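Local structure of protein CbbY (Rhodobacter sphaeroides, 4UAS) at residues Glu3-Val9 and Ile109-Thr115; Tyr157-Leu161 and Gly186-Arg190. The protein dephosphorylates the Rubisco inhibitor xylulose-1,5-bisphosphate to xylulose 5-phosphate, using magnesium, as a selective sugar phosphatase of the HAD superfamily. All blocks are in the same frame, centred on the assembly; numbering follows the deposited sequence. Where two conformers were deposited one is given.

Contact 1 (Glu3-Val9 and Ile109-Thr115); sequences EAILFDV and IRLAVAT. With MG (magnesium ion), chain D; PO4 (phosphate ion), chain C.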
loop_
_atom_site.group_PDB
_atom_site.type_symbol
_atom_site.label_atom_id
_atom_site.label_comp_id
_atom_site.label_asym_id
_atom_site.label_seq_id
_atom_site.Cartn_x
_atom_site.Cartn_y
_atom_site.Cartn_z
ATOM N N GLU A 3 -10.192 18.641 0.147
ATOM C CA GLU A 3 -11.395 18.020 -0.434
ATOM C C GLU A 3 -11.300 16.517 -0.613
ATOM O O GLU A 3 -12.288 15.848 -0.697
ATOM C CB GLU A 3 -11.740 18.650 -1.778
ATOM C CG GLU A 3 -12.221 20.086 -1.592
ATOM C CD GLU A 3 -12.525 20.835 -2.854
ATOM O OE1 GLU A 3 -12.451 20.241 -3.946
ATOM O OE2 GLU A 3 -12.815 22.064 -2.715
ATOM N N ALA A 4 -10.085 15.962 -0.561
ATOM C CA ALA A 4 -9.906 14.508 -0.686
ATOM C C ALA A 4 -8.611 14.126 0.026
ATOM O O ALA A 4 -7.651 14.850 -0.013
ATOM C CB ALA A 4 -9.880 14.023 -2.153
ATOM N N ILE A 5 -8.618 12.897 0.567
ATOM C CA ILE A 5 -7.424 12.246 1.089
ATOM C C ILE A 5 -7.251 10.949 0.369
ATOM O O ILE A 5 -8.188 10.148 0.266
ATOM C CB ILE A 5 -7.533 12.002 2.631
ATOM C CG1 ILE A 5 -7.970 13.243 3.397
ATOM C CG2 ILE A 5 -6.233 11.452 3.138
ATOM C CD1 ILE A 5 -8.412 12.978 4.828
ATOM N N LEU A 6 -6.010 10.746 -0.069
ATOM C CA LEU A 6 -5.616 9.540 -0.820
ATOM C C LEU A 6 -4.655 8.733 0.056
ATOM O O LEU A 6 -3.618 9.249 0.472
ATOM C CB LEU A 6 -5.006 9.905 -2.154
ATOM C CG LEU A 6 -5.952 10.605 -3.100
ATOM C CD1 LEU A 6 -5.989 12.086 -2.901
ATOM C CD2 LEU A 6 -5.571 10.327 -4.558
ATOM N N PHE A 7 -5.010 7.514 0.348
ATOM C CA PHE A 7 -4.242 6.618 1.200
ATOM C C PHE A 7 -3.528 5.532 0.440
ATOM O O PHE A 7 -4.116 4.773 -0.296
ATOM C CB PHE A 7 -5.148 5.894 2.189
ATOM C CG PHE A 7 -5.829 6.801 3.191
ATOM C CD1 PHE A 7 -5.298 6.979 4.466
ATOM C CD2 PHE A 7 -7.018 7.434 2.885
ATOM C CE1 PHE A 7 -5.979 7.769 5.411
ATOM C CE2 PHE A 7 -7.631 8.255 3.805
ATOM C CZ PHE A 7 -7.133 8.394 5.055
ATOM N N ASP A 8 -2.203 5.427 0.676
ATOM C CA ASP A 8 -1.483 4.229 0.445
ATOM C C ASP A 8 -2.071 3.111 1.326
ATOM O O ASP A 8 -2.703 3.394 2.329
ATOM C CB ASP A 8 -0.031 4.486 0.801
ATOM C CG ASP A 8 0.885 3.350 0.575
ATOM O OD1 ASP A 8 0.833 2.776 -0.547
ATOM O OD2 ASP A 8 1.566 2.880 1.509
ATOM N N VAL A 9 -1.793 1.862 0.979
ATOM C CA VAL A 9 -2.252 0.732 1.772
ATOM C C VAL A 9 -1.149 0.104 2.628
ATOM O O VAL A 9 -1.133 0.236 3.844
ATOM C CB VAL A 9 -3.011 -0.333 0.913
ATOM C CG1 VAL A 9 -3.370 -1.555 1.735
ATOM C CG2 VAL A 9 -4.237 0.291 0.298
ATOM N N ILE A 109 -15.350 14.825 3.428
ATOM C CA ILE A 109 -14.166 14.744 2.606
ATOM C C ILE A 109 -14.144 13.372 1.892
ATOM O O ILE A 109 -14.349 12.331 2.490
ATOM C CB ILE A 109 -12.955 14.933 3.498
ATOM C CG1 ILE A 109 -12.904 16.399 3.945
ATOM C CG2 ILE A 109 -11.649 14.639 2.742
ATOM C CD1 ILE A 109 -11.968 16.613 5.053
ATOM N N ARG A 110 -13.908 13.372 0.593
ATOM C CA ARG A 110 -13.909 12.099 -0.121
ATOM C C ARG A 110 -12.539 11.420 0.056
ATOM O O ARG A 110 -11.496 12.041 0.130
ATOM C CB ARG A 110 -14.226 12.323 -1.596
ATOM C CG ARG A 110 -15.608 12.916 -1.793
ATOM C CD ARG A 110 -15.999 12.972 -3.271
ATOM N NE ARG A 110 -16.454 11.644 -3.742
ATOM C CZ ARG A 110 -16.115 11.099 -4.926
ATOM N NH1 ARG A 110 -15.355 11.766 -5.757
ATOM N NH2 ARG A 110 -16.557 9.912 -5.323
ATOM N N LEU A 111 -12.574 10.103 0.037
ATOM C CA LEU A 111 -11.430 9.237 0.363
ATOM C C LEU A 111 -11.137 8.271 -0.780
ATOM O O LEU A 111 -12.035 7.661 -1.344
ATOM C CB LEU A 111 -11.753 8.432 1.636
ATOM C CG LEU A 111 -12.119 9.252 2.851
ATOM C CD1 LEU A 111 -12.419 8.343 4.037
ATOM C CD2 LEU A 111 -11.126 10.278 3.254
ATOM N N ALA A 112 -9.843 8.072 -1.044
ATOM C CA ALA A 112 -9.386 7.120 -2.032
ATOM C C ALA A 112 -8.299 6.220 -1.442
ATOM O O ALA A 112 -7.505 6.682 -0.582
ATOM C CB ALA A 112 -8.874 7.786 -3.296
ATOM N N VAL A 113 -8.168 5.042 -1.978
ATOM C CA VAL A 113 -6.964 4.230 -1.911
ATOM C C VAL A 113 -6.220 4.376 -3.232
ATOM O O VAL A 113 -6.824 4.378 -4.286
ATOM C CB VAL A 113 -7.330 2.739 -1.684
ATOM C CG1 VAL A 113 -6.342 1.760 -2.206
ATOM C CG2 VAL A 113 -7.592 2.579 -0.181
ATOM N N ALA A 114 -4.892 4.495 -3.129
ATOM C CA ALA A 114 -4.000 4.519 -4.272
ATOM C C ALA A 114 -2.835 3.587 -3.933
ATOM O O ALA A 114 -1.987 3.968 -3.112
ATOM C CB ALA A 114 -3.528 5.918 -4.581
ATOM N N THR A 115 -2.837 2.371 -4.485
ATOM C CA THR A 115 -1.974 1.294 -4.051
ATOM C C THR A 115 -1.451 0.487 -5.202
ATOM O O THR A 115 -2.119 0.328 -6.216
ATOM C CB THR A 115 -2.756 0.370 -3.040
ATOM O OG1 THR A 115 -1.869 -0.651 -2.564
ATOM C CG2 THR A 115 -3.915 -0.219 -3.646
HETATM MG MG MG D . 3.226 1.608 1.222
HETATM P P PO4 C . 1.329 -0.013 -1.406
HETATM O O1 PO4 C . 1.470 0.752 -2.785
HETATM O O2 PO4 C . 1.749 -1.517 -1.672
HETATM O O3 PO4 C . -0.060 -0.063 -0.792
HETATM O O4 PO4 C . 2.364 0.523 -0.359
HETATM O O HOH W 1 4.945 0.598 1.308
HETATM O O HOH W 2 4.070 3.008 -0.275
#
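Leu111 lies alongside Ile5, both pointing the same way, with its CD2 4.0 Å from Ile5 CB. The same methyl meets Phe7 CE2 at the rim of the ring, near the ring plane. Phe7 chi1 of -64° sets CG beside the backbone N, and Ala112 O then also sits at the ring edge, in plane. Phe7 N donates to Ala112 O at 2.8 Å, nearly straight at 173°. Ala112 N in turn donates to Ile5 O. These are bonds of two parallel neighbouring strands. Past the end of strand 4-7, Val9 CG2 packs on Val113 CG1 at 3.6 Å and on Thr115 CB. The C-terminal ends of both segments reach the phosphate. With chi1 at -177°, Thr115 turns OG1 to the phosphate and donates to O3 at 2.6 Å, and Val9 N donates to the same oxygen. Asp8, the inferred nucleophile, binds magnesium through OD2 at 2.1 Å; Thr12 also bonds OD2. Asp10 and Asp176 complete the protein part of the metal site. Helix 97-107 covers the Ile5, Phe7 and Leu111 face. Helix 155-164 covers the Ala4 and Leu6 face, and strand 171-175 pairs with the other edge of strand 4-7.

Contact 2 (Tyr157-Leu161 and Gly186-Arg190); sequences YRLAL and GAGLR
A Schellman motif ends helix 178-186, and helix 155-164 packs against the turn that follows. Gly188, with positive phi, is the C' residue: its N bonds Lys185 O, while Leu189 N bonds Ala184 O. The CB atoms of Ala187 and Leu189 both point toward helix 155-164. Ala187 CB fits closely against Tyr157 CB, at 3.5 Å, and has Arg158 CG on its border at 4.2 Å. Leu189 CD1 comes obliquely to the Tyr157 ring and is 3.6 Å from CD2. Leu161 reaches toward Leu189 tip to tip, the two CD1 methyls 4.2 Å apart. The Tyr157 hydroxyl is bonded to Glu175, away from this apolar patch. Arg158 runs extended from CG to NE (chi2 175°, chi3 177°). This carries the guanidinium along the turn, where NH2 gives a weak bond to Gly186 O, 3.0 Å long but bent to 124°. NH1 has a stronger partner, a salt bridge to Asp155 on its own helix. The turn is therefore held mainly by buried methyls and the tyrosine ring. The arginine adds a bent polar link at the exposed border, where its charge may modestly polarise the Gly186 carbonyl near the helix end.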
loop_
_atom_site.group_PDB
_atom_site.type_symbol
_atom_site.label_atom_id
_atom_site.label_comp_id
_atom_site.label_asym_id
_atom_site.label_seq_id
_atom_site.Cartn_x
_atom_site.Cartn_y
_atom_site.Cartn_z
ATOM N N TYR A 157 -1.962 7.446 -8.716
ATOM C CA TYR A 157 -2.509 8.647 -8.127
ATOM C C TYR A 157 -3.268 9.489 -9.112
ATOM O O TYR A 157 -4.315 10.058 -8.806
ATOM C CB TYR A 157 -1.420 9.470 -7.422
ATOM C CG TYR A 157 -1.013 8.963 -6.044
ATOM C CD1 TYR A 157 0.176 8.338 -5.795
ATOM C CD2 TYR A 157 -1.864 9.175 -4.975
ATOM C CE1 TYR A 157 0.522 7.918 -4.505
ATOM C CE2 TYR A 157 -1.545 8.776 -3.705
ATOM C CZ TYR A 157 -0.366 8.126 -3.462
ATOM O OH TYR A 157 -0.055 7.779 -2.184
ATOM N N ARG A 158 -2.743 9.607 -10.338
ATOM C CA ARG A 158 -3.483 10.305 -11.404
ATOM C C ARG A 158 -4.816 9.653 -11.691
ATOM O O ARG A 158 -5.817 10.363 -11.894
ATOM C CB ARG A 158 -2.623 10.379 -12.651
ATOM C CG ARG A 158 -1.374 11.234 -12.471
ATOM C CD ARG A 158 -0.448 11.216 -13.663
ATOM N NE ARG A 158 0.685 12.094 -13.449
ATOM C CZ ARG A 158 1.925 11.865 -13.801
ATOM N NH1 ARG A 158 2.307 10.721 -14.390
ATOM N NH2 ARG A 158 2.806 12.805 -13.540
ATOM N N LEU A 159 -4.858 8.335 -11.683
ATOM C CA LEU A 159 -6.132 7.608 -11.868
ATOM C C LEU A 159 -7.088 7.970 -10.747
ATOM O O LEU A 159 -8.244 8.332 -10.971
ATOM C CB LEU A 159 -5.841 6.108 -11.919
ATOM C CG LEU A 159 -7.056 5.202 -11.791
ATOM C CD1 LEU A 159 -8.109 5.454 -12.799
ATOM C CD2 LEU A 159 -6.638 3.754 -11.675
ATOM N N ALA A 160 -6.629 7.854 -9.483
ATOM C CA ALA A 160 -7.475 8.122 -8.357
ATOM C C ALA A 160 -8.018 9.536 -8.406
ATOM O O ALA A 160 -9.206 9.771 -8.096
ATOM C CB ALA A 160 -6.693 7.886 -7.072
ATOM N N LEU A 161 -7.160 10.486 -8.699
ATOM C CA LEU A 161 -7.601 11.899 -8.766
ATOM C C LEU A 161 -8.623 12.130 -9.876
ATOM O O LEU A 161 -9.567 12.932 -9.697
ATOM C CB LEU A 161 -6.433 12.808 -8.960
ATOM C CG LEU A 161 -5.538 13.006 -7.737
ATOM C CD1 LEU A 161 -4.223 13.649 -8.161
ATOM C CD2 LEU A 161 -6.240 13.837 -6.707
ATOM N N GLY A 186 4.711 13.341 -7.898
ATOM C CA GLY A 186 4.570 13.399 -9.368
ATOM C C GLY A 186 3.166 13.676 -9.827
ATOM O O GLY A 186 2.962 14.169 -10.920
ATOM N N ALA A 187 2.171 13.335 -8.999
ATOM C CA ALA A 187 0.772 13.618 -9.266
ATOM C C ALA A 187 0.349 14.988 -8.743
ATOM O O ALA A 187 -0.801 15.342 -8.811
ATOM C CB ALA A 187 -0.094 12.502 -8.695
ATOM N N GLY A 188 1.302 15.773 -8.239
ATOM C CA GLY A 188 1.033 17.124 -7.765
ATOM C C GLY A 188 0.497 17.203 -6.358
ATOM O O GLY A 188 -0.036 18.245 -5.955
ATOM N N LEU A 189 0.614 16.121 -5.585
ATOM C CA LEU A 189 0.014 16.059 -4.253
ATOM C C LEU A 189 1.025 16.382 -3.174
ATOM O O LEU A 189 2.150 15.893 -3.165
ATOM C CB LEU A 189 -0.486 14.604 -4.009
ATOM C CG LEU A 189 -1.692 14.217 -4.854
ATOM C CD1 LEU A 189 -1.855 12.741 -4.862
ATOM C CD2 LEU A 189 -2.933 14.884 -4.331
ATOM N N ARG A 190 0.557 17.142 -2.216
ATOM C CA ARG A 190 1.204 17.153 -0.919
ATOM C C ARG A 190 1.128 15.773 -0.296
ATOM O O ARG A 190 0.164 15.030 -0.490
ATOM C CB ARG A 190 0.601 18.193 -0.039
ATOM C CG ARG A 190 1.007 19.665 -0.544
ATOM C CD ARG A 190 0.638 20.813 0.345
ATOM N NE ARG A 190 -0.787 20.655 0.670
ATOM C CZ ARG A 190 -1.310 20.294 1.845
ATOM N NH1 ARG A 190 -0.487 19.903 2.818
ATOM N NH2 ARG A 190 -2.648 20.213 1.995
#

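How the contacts relate
The two contacts are in adjoining layers, with centres about 10 Å apart. Leu6 CD2 of contact 1 packs on Ala160 CB at 3.7 Å and on Tyr157 CD2 at 3.9 Å. Ala114 CB lies 3.6 Å from Tyr157 CE2. Tyr157 is thus the joint: one part of its side chain meets the 186-190 turn, and its ring also meets the 3-9 and 109-115 strands. Its side chain lies about 4 Å from that of Asp8 and about 8 Å from the magnesium ion. Contact 1 supplies metal and phosphate ligands directly. Contact 2 lies on the Leu6 face of the sheet, where helix 155-164 meets the 186-190 turn, one layer out from the strands.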